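Local atomic coordinates of time interval measuring enzyme TIME (Bombyx mori, PDB entry 2E47), a protein that probably destroys superoxide radicals as a copper- and zinc-containing superoxide dismutase, turning them into hydrogen peroxide and oxygen. Residues N69-D74 / G112-I117; V91-D94 / Y98-I101; K54-L57 / L62-G65; G65-F68 / D74-H77. All coordinates share one frame; numbering follows the deposited sequence.

Contact 1 (N69-D74 / G112-I117)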
loop_
_atom_site.group_PDB
_atom_site.type_symbol
_atom_site.label_atom_id
_atom_site.label_comp_id
_atom_site.label_asym_id
_atom_site.label_seq_id
_atom_site.Cartn_x
_atom_site.Cartn_y
_atom_site.Cartn_z
ATOM N N ASN A 69 9.775 1.921 -13.911
ATOM C CA ASN A 69 10.325 2.194 -15.258
ATOM C C ASN A 69 9.806 1.155 -16.310
ATOM O O ASN A 69 10.603 0.393 -16.857
ATOM C CB ASN A 69 11.869 2.195 -15.171
ATOM C CG ASN A 69 12.613 2.589 -16.502
ATOM O OD1 ASN A 69 13.765 2.220 -16.651
ATOM N ND2 ASN A 69 12.036 3.416 -17.341
ATOM N N PRO A 70 8.464 1.124 -16.574
ATOM C CA PRO A 70 7.897 0.158 -17.495
ATOM C C PRO A 70 8.327 0.439 -18.936
ATOM O O PRO A 70 8.280 -0.457 -19.781
ATOM C CB PRO A 70 6.405 0.412 -17.371
ATOM C CG PRO A 70 6.296 1.852 -17.025
ATOM C CD PRO A 70 7.427 2.045 -16.055
ATOM N N GLU A 71 8.751 1.667 -19.234
ATOM C CA GLU A 71 9.178 1.923 -20.605
ATOM C C GLU A 71 10.688 1.743 -20.827
ATOM O O GLU A 71 11.170 1.934 -21.944
ATOM C CB GLU A 71 8.711 3.283 -21.104
ATOM C CG GLU A 71 7.221 3.669 -20.853
ATOM C CD GLU A 71 6.206 2.923 -21.721
ATOM O OE1 GLU A 71 5.001 2.989 -21.379
ATOM O OE2 GLU A 71 6.592 2.252 -22.723
ATOM N N HIS A 72 11.425 1.372 -19.773
ATOM C CA HIS A 72 12.894 1.183 -19.849
ATOM C C HIS A 72 13.624 2.392 -20.349
ATOM O O HIS A 72 14.460 2.254 -21.238
ATOM C CB HIS A 72 13.284 -0.028 -20.741
ATOM C CG HIS A 72 12.431 -1.224 -20.495
ATOM N ND1 HIS A 72 12.755 -2.184 -19.565
ATOM C CD2 HIS A 72 11.229 -1.577 -21.004
ATOM C CE1 HIS A 72 11.798 -3.089 -19.524
ATOM N NE2 HIS A 72 10.857 -2.741 -20.382
ATOM N N LYS A 73 13.333 3.563 -19.793
ATOM C CA LYS A 73 14.066 4.739 -20.140
ATOM C C LYS A 73 15.162 4.966 -19.108
ATOM O O LYS A 73 15.411 4.092 -18.230
ATOM C CB LYS A 73 13.152 5.947 -20.282
ATOM C CG LYS A 73 11.970 5.758 -21.316
ATOM C CD LYS A 73 11.385 7.123 -21.768
ATOM C CE LYS A 73 10.234 6.980 -22.777
ATOM N NZ LYS A 73 10.440 5.724 -23.578
ATOM N N ASP A 74 15.858 6.094 -19.246
ATOM C CA ASP A 74 16.852 6.509 -18.298
ATOM C C ASP A 74 16.169 7.449 -17.283
ATOM O O ASP A 74 15.029 7.940 -17.519
ATOM C CB ASP A 74 17.984 7.261 -18.992
ATOM C CG ASP A 74 18.754 6.383 -20.037
ATOM O OD1 ASP A 74 19.234 5.289 -19.720
ATOM O OD2 ASP A 74 18.929 6.847 -21.156
ATOM N N GLY A 112 -3.665 0.873 -15.711
ATOM C CA GLY A 112 -2.934 0.628 -16.962
ATOM C C GLY A 112 -1.498 0.268 -16.679
ATOM O O GLY A 112 -1.118 0.026 -15.521
ATOM N N PRO A 113 -0.672 0.221 -17.725
ATOM C CA PRO A 113 0.695 -0.172 -17.422
ATOM C C PRO A 113 1.542 0.940 -16.747
ATOM O O PRO A 113 2.581 0.611 -16.244
ATOM C CB PRO A 113 1.276 -0.554 -18.798
ATOM C CG PRO A 113 0.494 0.279 -19.768
ATOM C CD PRO A 113 -0.898 0.451 -19.164
ATOM N N HIS A 114 1.114 2.201 -16.710
ATOM C CA HIS A 114 1.799 3.202 -15.887
ATOM C C HIS A 114 1.150 3.348 -14.511
ATOM O O HIS A 114 1.362 4.361 -13.803
ATOM C CB HIS A 114 1.756 4.539 -16.573
ATOM C CG HIS A 114 2.606 4.626 -17.790
ATOM N ND1 HIS A 114 2.895 5.831 -18.402
ATOM C CD2 HIS A 114 3.244 3.666 -18.513
ATOM C CE1 HIS A 114 3.676 5.609 -19.452
ATOM N NE2 HIS A 114 3.902 4.305 -19.538
ATOM N N GLY A 115 0.274 2.397 -14.173
ATOM C CA GLY A 115 -0.534 2.474 -12.965
ATOM C C GLY A 115 0.415 2.359 -11.784
ATOM O O GLY A 115 1.268 1.484 -11.770
ATOM N N ILE A 116 0.297 3.265 -10.814
ATOM C CA ILE A 116 1.167 3.245 -9.585
ATOM C C ILE A 116 0.492 2.685 -8.330
ATOM O O ILE A 116 1.114 2.618 -7.282
ATOM C CB ILE A 116 1.721 4.622 -9.257
ATOM C CG1 ILE A 116 0.569 5.594 -8.945
ATOM C CG2 ILE A 116 2.400 5.208 -10.495
ATOM C CD1 ILE A 116 1.036 7.052 -8.970
ATOM N N ILE A 117 -0.753 2.242 -8.424
ATOM C CA ILE A 117 -1.368 1.697 -7.214
ATOM C C ILE A 117 -0.692 0.395 -6.810
ATOM O O ILE A 117 -0.455 -0.493 -7.652
ATOM C CB ILE A 117 -2.933 1.557 -7.305
ATOM C CG1 ILE A 117 -3.559 2.943 -7.270
ATOM C CG2 ILE A 117 -3.477 0.665 -6.164
ATOM C CD1 ILE A 117 -4.940 2.950 -7.828
#

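Contact 2 (V91-D94 / Y98-I101)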
loop_
_atom_site.group_PDB
_atom_site.type_symbol
_atom_site.label_atom_id
_atom_site.label_comp_id
_atom_site.label_asym_id
_atom_site.label_seq_id
_atom_site.Cartn_x
_atom_site.Cartn_y
_atom_site.Cartn_z
ATOM N N VAL A 91 11.018 17.370 -3.973
ATOM C CA VAL A 91 10.070 18.171 -3.202
ATOM C C VAL A 91 10.849 19.187 -2.386
ATOM O O VAL A 91 11.937 18.897 -1.938
ATOM C CB VAL A 91 9.135 17.327 -2.254
ATOM C CG1 VAL A 91 8.298 16.402 -3.076
ATOM C CG2 VAL A 91 9.894 16.504 -1.294
ATOM N N VAL A 92 10.270 20.369 -2.185
ATOM C CA VAL A 92 10.963 21.434 -1.489
ATOM C C VAL A 92 10.449 21.663 -0.083
ATOM O O VAL A 92 9.241 21.780 0.096
ATOM C CB VAL A 92 10.780 22.727 -2.262
ATOM C CG1 VAL A 92 11.428 23.882 -1.466
ATOM C CG2 VAL A 92 11.351 22.548 -3.758
ATOM N N PHE A 93 11.353 21.703 0.899
ATOM C CA PHE A 93 11.004 22.013 2.288
ATOM C C PHE A 93 11.279 23.477 2.602
ATOM O O PHE A 93 12.234 24.046 2.080
ATOM C CB PHE A 93 11.776 21.107 3.263
ATOM C CG PHE A 93 11.226 19.735 3.311
ATOM C CD1 PHE A 93 10.414 19.343 4.360
ATOM C CD2 PHE A 93 11.460 18.837 2.239
ATOM C CE1 PHE A 93 9.856 18.105 4.376
ATOM C CE2 PHE A 93 10.948 17.556 2.273
ATOM C CZ PHE A 93 10.141 17.185 3.353
ATOM N N ASP A 94 10.419 24.086 3.445
ATOM C CA ASP A 94 10.609 25.486 3.809
ATOM C C ASP A 94 11.390 25.559 5.090
ATOM O O ASP A 94 11.746 24.531 5.672
ATOM C CB ASP A 94 9.278 26.279 3.903
ATOM C CG ASP A 94 8.370 25.786 5.014
ATOM O OD1 ASP A 94 7.157 25.960 4.904
ATOM O OD2 ASP A 94 8.857 25.145 5.964
ATOM N N TYR A 98 8.656 22.099 6.507
ATOM C CA TYR A 98 7.423 21.688 5.903
ATOM C C TYR A 98 7.499 21.757 4.352
ATOM O O TYR A 98 8.010 22.729 3.805
ATOM C CB TYR A 98 6.292 22.571 6.399
ATOM C CG TYR A 98 5.045 22.433 5.593
ATOM C CD1 TYR A 98 4.187 21.361 5.783
ATOM C CD2 TYR A 98 4.718 23.384 4.618
ATOM C CE1 TYR A 98 3.006 21.250 4.998
ATOM C CE2 TYR A 98 3.554 23.268 3.842
ATOM C CZ TYR A 98 2.712 22.204 4.051
ATOM O OH TYR A 98 1.564 22.096 3.284
ATOM N N SER A 99 6.971 20.738 3.666
ATOM C CA SER A 99 6.978 20.699 2.228
ATOM C C SER A 99 5.525 20.576 1.768
ATOM O O SER A 99 4.836 19.622 2.141
ATOM C CB SER A 99 7.687 19.482 1.704
ATOM O OG SER A 99 7.509 19.467 0.287
ATOM N N ARG A 100 5.122 21.513 0.923
ATOM C CA ARG A 100 3.853 21.537 0.243
ATOM C C ARG A 100 4.102 20.896 -1.112
ATOM O O ARG A 100 4.897 21.392 -1.880
ATOM C CB ARG A 100 3.428 23.016 0.027
ATOM C CG ARG A 100 1.910 23.281 0.018
ATOM C CD ARG A 100 1.128 22.650 -1.105
ATOM N NE ARG A 100 0.091 21.753 -0.555
ATOM C CZ ARG A 100 -0.952 21.215 -1.212
ATOM N NH1 ARG A 100 -1.763 20.386 -0.564
ATOM N NH2 ARG A 100 -1.191 21.470 -2.487
ATOM N N ILE A 101 3.479 19.760 -1.380
ATOM C CA ILE A 101 3.539 19.166 -2.703
ATOM C C ILE A 101 2.297 19.525 -3.553
ATOM O O ILE A 101 1.145 19.370 -3.115
ATOM C CB ILE A 101 3.655 17.631 -2.585
ATOM C CG1 ILE A 101 4.900 17.249 -1.775
ATOM C CG2 ILE A 101 3.661 16.961 -3.975
ATOM C CD1 ILE A 101 4.774 15.798 -1.289
HETATM O O HOH W 1 7.719 20.672 -3.278
HETATM O O HOH W 2 7.011 23.336 -1.697
#

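Contact 3 (K54-L57 / L62-G65)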
loop_
_atom_site.group_PDB
_atom_site.type_symbol
_atom_site.label_atom_id
_atom_site.label_comp_id
_atom_site.label_asym_id
_atom_site.label_seq_id
_atom_site.Cartn_x
_atom_site.Cartn_y
_atom_site.Cartn_z
ATOM N N LYS A 54 8.297 -1.558 -6.502
ATOM C CA LYS A 54 7.587 -2.533 -5.698
ATOM C C LYS A 54 7.004 -1.846 -4.439
ATOM O O LYS A 54 7.639 -0.940 -3.850
ATOM C CB LYS A 54 8.583 -3.569 -5.224
ATOM C CG LYS A 54 9.231 -4.472 -6.320
ATOM C CD LYS A 54 8.229 -4.792 -7.355
ATOM C CE LYS A 54 8.777 -5.804 -8.390
ATOM N NZ LYS A 54 7.647 -6.391 -9.220
ATOM N N GLY A 55 5.857 -2.308 -3.983
ATOM C CA GLY A 55 5.214 -1.761 -2.746
ATOM C C GLY A 55 5.477 -2.718 -1.616
ATOM O O GLY A 55 4.598 -3.067 -0.834
ATOM N N ASP A 56 6.737 -3.124 -1.548
ATOM C CA ASP A 56 7.223 -4.173 -0.652
ATOM C C ASP A 56 8.119 -3.518 0.413
ATOM O O ASP A 56 9.262 -3.100 0.138
ATOM C CB ASP A 56 8.042 -5.174 -1.448
ATOM C CG ASP A 56 8.661 -6.241 -0.560
ATOM O OD1 ASP A 56 8.424 -6.251 0.680
ATOM O OD2 ASP A 56 9.405 -7.073 -1.075
ATOM N N LEU A 57 7.577 -3.446 1.617
ATOM C CA LEU A 57 8.206 -2.773 2.732
ATOM C C LEU A 57 8.819 -3.768 3.740
ATOM O O LEU A 57 9.160 -3.376 4.855
ATOM C CB LEU A 57 7.157 -1.857 3.430
ATOM C CG LEU A 57 6.950 -0.375 3.036
ATOM C CD1 LEU A 57 7.218 -0.021 1.589
ATOM C CD2 LEU A 57 5.582 0.121 3.498
ATOM N N LEU A 62 14.549 -0.198 1.144
ATOM C CA LEU A 62 15.297 -0.889 0.073
ATOM C C LEU A 62 14.464 -1.848 -0.792
ATOM O O LEU A 62 14.675 -1.938 -2.007
ATOM C CB LEU A 62 16.476 -1.664 0.680
ATOM C CG LEU A 62 17.837 -1.577 -0.041
ATOM C CD1 LEU A 62 17.876 -2.446 -1.319
ATOM C CD2 LEU A 62 18.245 -0.104 -0.392
ATOM N N SER A 63 13.539 -2.578 -0.170
ATOM C CA SER A 63 12.797 -3.643 -0.844
ATOM C C SER A 63 11.746 -3.053 -1.775
ATOM O O SER A 63 11.169 -3.766 -2.602
ATOM C CB SER A 63 12.210 -4.644 0.198
ATOM O OG SER A 63 11.376 -3.939 1.158
ATOM N N THR A 64 11.569 -1.720 -1.746
ATOM C CA THR A 64 10.741 -1.122 -2.769
ATOM C C THR A 64 11.324 -1.160 -4.183
ATOM O O THR A 64 10.594 -0.896 -5.150
ATOM C CB THR A 64 10.291 0.323 -2.415
ATOM O OG1 THR A 64 11.397 1.198 -2.555
ATOM C CG2 THR A 64 9.720 0.364 -0.988
ATOM N N GLY A 65 12.619 -1.505 -4.306
ATOM C CA GLY A 65 13.246 -1.692 -5.604
ATOM C C GLY A 65 13.730 -0.357 -6.182
ATOM O O GLY A 65 14.023 0.596 -5.430
#

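Contact 4 (G65-F68 / D74-H77). With ZN (zinc ion), chain F; CU (copper (II) ion), chain E.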
loop_
_atom_site.group_PDB
_atom_site.type_symbol
_atom_site.label_atom_id
_atom_site.label_comp_id
_atom_site.label_asym_id
_atom_site.label_seq_id
_atom_site.Cartn_x
_atom_site.Cartn_y
_atom_site.Cartn_z
ATOM N N GLY A 65 12.619 -1.505 -4.306
ATOM C CA GLY A 65 13.246 -1.692 -5.604
ATOM C C GLY A 65 13.730 -0.357 -6.182
ATOM O O GLY A 65 14.023 0.596 -5.430
ATOM N N SER A 66 13.810 -0.284 -7.512
ATOM C CA SER A 66 14.317 0.917 -8.166
ATOM C C SER A 66 13.160 1.739 -8.723
ATOM O O SER A 66 11.986 1.457 -8.468
ATOM C CB SER A 66 15.339 0.543 -9.267
ATOM O OG SER A 66 14.819 -0.396 -10.187
ATOM N N HIS A 67 13.463 2.769 -9.483
ATOM C CA HIS A 67 12.434 3.671 -9.911
ATOM C C HIS A 67 11.482 2.904 -10.821
ATOM O O HIS A 67 11.934 2.118 -11.674
ATOM C CB HIS A 67 13.042 4.938 -10.575
ATOM C CG HIS A 67 13.809 5.821 -9.626
ATOM N ND1 HIS A 67 14.538 6.909 -10.050
ATOM C CD2 HIS A 67 13.945 5.750 -8.263
ATOM C CE1 HIS A 67 15.082 7.471 -8.957
ATOM N NE2 HIS A 67 14.682 6.828 -7.847
ATOM N N PHE A 68 10.179 3.139 -10.698
ATOM C CA PHE A 68 9.217 2.503 -11.572
ATOM C C PHE A 68 9.502 2.901 -13.043
ATOM O O PHE A 68 9.451 4.076 -13.387
ATOM C CB PHE A 68 7.816 2.883 -11.152
ATOM C CG PHE A 68 6.715 2.257 -11.981
ATOM C CD1 PHE A 68 6.770 0.919 -12.376
ATOM C CD2 PHE A 68 5.617 3.020 -12.360
ATOM C CE1 PHE A 68 5.750 0.363 -13.112
ATOM C CE2 PHE A 68 4.568 2.488 -13.082
ATOM C CZ PHE A 68 4.635 1.143 -13.467
ATOM N N ASP A 74 15.858 6.094 -19.246
ATOM C CA ASP A 74 16.852 6.509 -18.298
ATOM C C ASP A 74 16.169 7.449 -17.283
ATOM O O ASP A 74 15.029 7.940 -17.519
ATOM C CB ASP A 74 17.984 7.261 -18.992
ATOM C CG ASP A 74 18.754 6.383 -20.037
ATOM O OD1 ASP A 74 19.234 5.289 -19.720
ATOM O OD2 ASP A 74 18.929 6.847 -21.156
ATOM N N HIS A 75 16.888 7.726 -16.213
ATOM C CA HIS A 75 16.402 8.636 -15.209
ATOM C C HIS A 75 16.414 10.003 -15.793
ATOM O O HIS A 75 17.381 10.388 -16.399
ATOM C CB HIS A 75 17.302 8.602 -13.939
ATOM C CG HIS A 75 16.815 9.505 -12.866
ATOM N ND1 HIS A 75 15.708 9.197 -12.091
ATOM C CD2 HIS A 75 17.263 10.711 -12.439
ATOM C CE1 HIS A 75 15.480 10.201 -11.252
ATOM N NE2 HIS A 75 16.402 11.128 -11.441
ATOM N N GLY A 76 15.376 10.791 -15.556
ATOM C CA GLY A 76 15.404 12.145 -16.050
ATOM C C GLY A 76 14.664 13.127 -15.168
ATOM O O GLY A 76 14.250 12.805 -14.063
ATOM N N HIS A 77 14.495 14.318 -15.706
ATOM C CA HIS A 77 13.619 15.351 -15.177
ATOM C C HIS A 77 12.151 15.026 -15.512
ATOM O O HIS A 77 11.848 14.542 -16.628
ATOM C CB HIS A 77 14.023 16.721 -15.729
ATOM C CG HIS A 77 13.242 17.884 -15.128
ATOM N ND1 HIS A 77 13.785 18.767 -14.208
ATOM C CD2 HIS A 77 11.980 18.327 -15.353
ATOM C CE1 HIS A 77 12.876 19.672 -13.863
ATOM N NE2 HIS A 77 11.762 19.416 -14.539
HETATM ZN ZN ZN F . 14.429 7.578 -11.983
HETATM CU CU CU E . 14.253 6.938 -5.855
#

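Contact 1 (N69-D74 / G112-I117)
Glu-71 reaches across from the zinc loop and meets the imidazole of His-114 at its edge, through NE2. From CB outward, CG lies anti to the carbonyl carbon (chi1 -47°), and a bend at chi2 turns the acid back toward the other segment. Glu-71 CG passes 3.6 Å from NE2 of His-114, CD follows at much the same range, and OE1 of Glu-71 closes to 2.5 Å of His-114 NE2. The N-H points almost straight at its acceptor (166°), and OE1 sits within a few degrees of the ring plane, using its anti lone pair. Carboxylate and ring planes stand 70° apart, so the acid meets the ring crosswise. Beside this bond, CG of Pro-70 packs 3.8 Å from CD2 of His-114, while Pro-70 CB lies near Pro-113 O. Each segment contains a type I turn, Asn-69 to His-72 and Gly-112 to Gly-115. The other ring nitrogen, ND1 of His-114, is bonded to the carbonyl oxygen of Gln-107. With one nitrogen committed to a carbonyl and the other to a carboxylate, the imidazole has its rotation fixed at both ends, and the acid probably stabilises a protonated, positively charged ring in this surface contact.

Contact 2 (V91-D94 / Y98-I101)
Ser-99 sits on the Phe-93 ring, and this is where the two strands pack tightly. CB of Ser-99 stands 3.5 Å from the centroid of the Phe-93 ring and only 4° off the normal, a CH-pi contact over the face. With its hydroxyl anti to the backbone N (chi1 174°), Ser-99 OG donates to Val-92 O at 2.9 Å, arriving from above the carbonyl plane. CG1 of Val-91 touches CG1 of Ile-101 at 3.7 Å. At the turn end, Asp-94 N donates to Tyr-98 O (2.8 Å), and Tyr-98 N bonds Asp-94 OD2 at 3.1 Å from above the carboxylate plane; OD1 lies at the edge of the tyrosine ring. With an alanine at Asp-94, the Tyr-98 amide would probably lose its carboxylate acceptor, though the main-chain bond would remain. Toward Arg-100 the strands part, and water takes over: one molecule accepts from Val-92 N (2.8 Å) and donates to Arg-100 O, while a second donates to both Val-92 O and Arg-100 O. This splayed antiparallel hairpin, at 145°, joins strands 87-93 and 98-105, the two edges of the sheet, consistent with closure of the Greek-key beta-barrel of Cu-Zn superoxide dismutases.

Contact 3 (K54-L57 / L62-G65)
Lys-54 with Thr-64, and Ser-63 with Asp-56, form the two hydrogen bonds that tie these loop segments together. The first is main chain to main chain: Lys-54 N donates to Thr-64 O at 2.7 Å, with an N-H...O angle of 160°. In the second the hydroxyl of Ser-63, placed between its backbone N and carbonyl carbon (chi1 56°), donates to Asp-56 O; the modelled length is so short that its exact value is doubtful. Gly-59 N donates to the same OG, and Gly-60 O is a second acceptor beside it, so the one hydroxyl proton is probably shared or alternates between two carbonyls. A weak CA-H...O contact runs from Thr-64 CA to Lys-54 O (3.3 Å). Apolar contact is confined to one methyl pair, Leu-57 CD1 against Thr-64 CG2 at 3.6 Å. The acid of Asp-56 passes beside CB of Ser-63, but its OD1 is bonded to Ser-58 OG. A leucine in place of Asp-56 would probably leave the Ser-58 hydroxyl without its carboxylate partner. Leu-156 of the second subunit packs on Lys-54 and Asp-56, placing the contact at the dimer interface. Chemically, the loop that carries Cys-61 of the disulfide is held through two carbonyl acceptors, one met by a backbone amide and one by a serine hydroxyl.

Contact 4 (G65-F68 / D74-H77)
The bimetal centre of the enzyme lies here, with His-67 and His-75 meeting through the zinc ion. His-67 is shared between two metals: its ND1 binds zinc at 2.0 Å, and NE2, on the other side of the same ring, binds copper, also at 2.0 Å. Bonded through both nitrogens, the imidazole is held in position and cannot flip without breaking metal bonds. His-75 supplies a second zinc ligand, its ND1 lying 2.1 Å from the ion. Its CG is anti to the backbone N (chi1 -179°), which turns the ring toward the zinc. The two ND1 atoms of His-67 and His-75 stand only 3.3 Å apart, yet no hydrogen bond joins them, since both face the zinc. His-75 ND1 approaches at the edge of the His-67 ring, near its plane, and the ring planes are inclined at 48°. His-84 and Asp-87 complete the zinc site, while His-50, His-52 and His-124 complete that of copper. Behind the first shell, Asp-128 accepts a hydrogen bond from NE2 of His-75 and so helps fix the orientation of this ligand. A histidine bridging copper and zinc, with aspartate among the zinc ligands, is the hallmark of the Cu-Zn superoxide dismutase family.

In the fold
From the N terminus, contact 3 closes first: a short loop after strand 45-52 returns on itself between 54-57 and 62-65. Gly-65 ends it and begins contact 4, which closes the next residues around the metals at 74-77. Contact 1 starts at Asn-69, inside the stretch spanned by contact 4, and shares Asp-74 with it; it ties this metal-binding loop between strands 45-52 and 87-93 to the loop between strands 98-105 and 120-124. Nested within its span, contact 2 joins the two outermost strands. Phe-68 packs against carbonyls of 113-115, linking contacts 1 and 4. Contact 2 stands apart, its centre about 25 Å from that of contact 1, across the chain's centre.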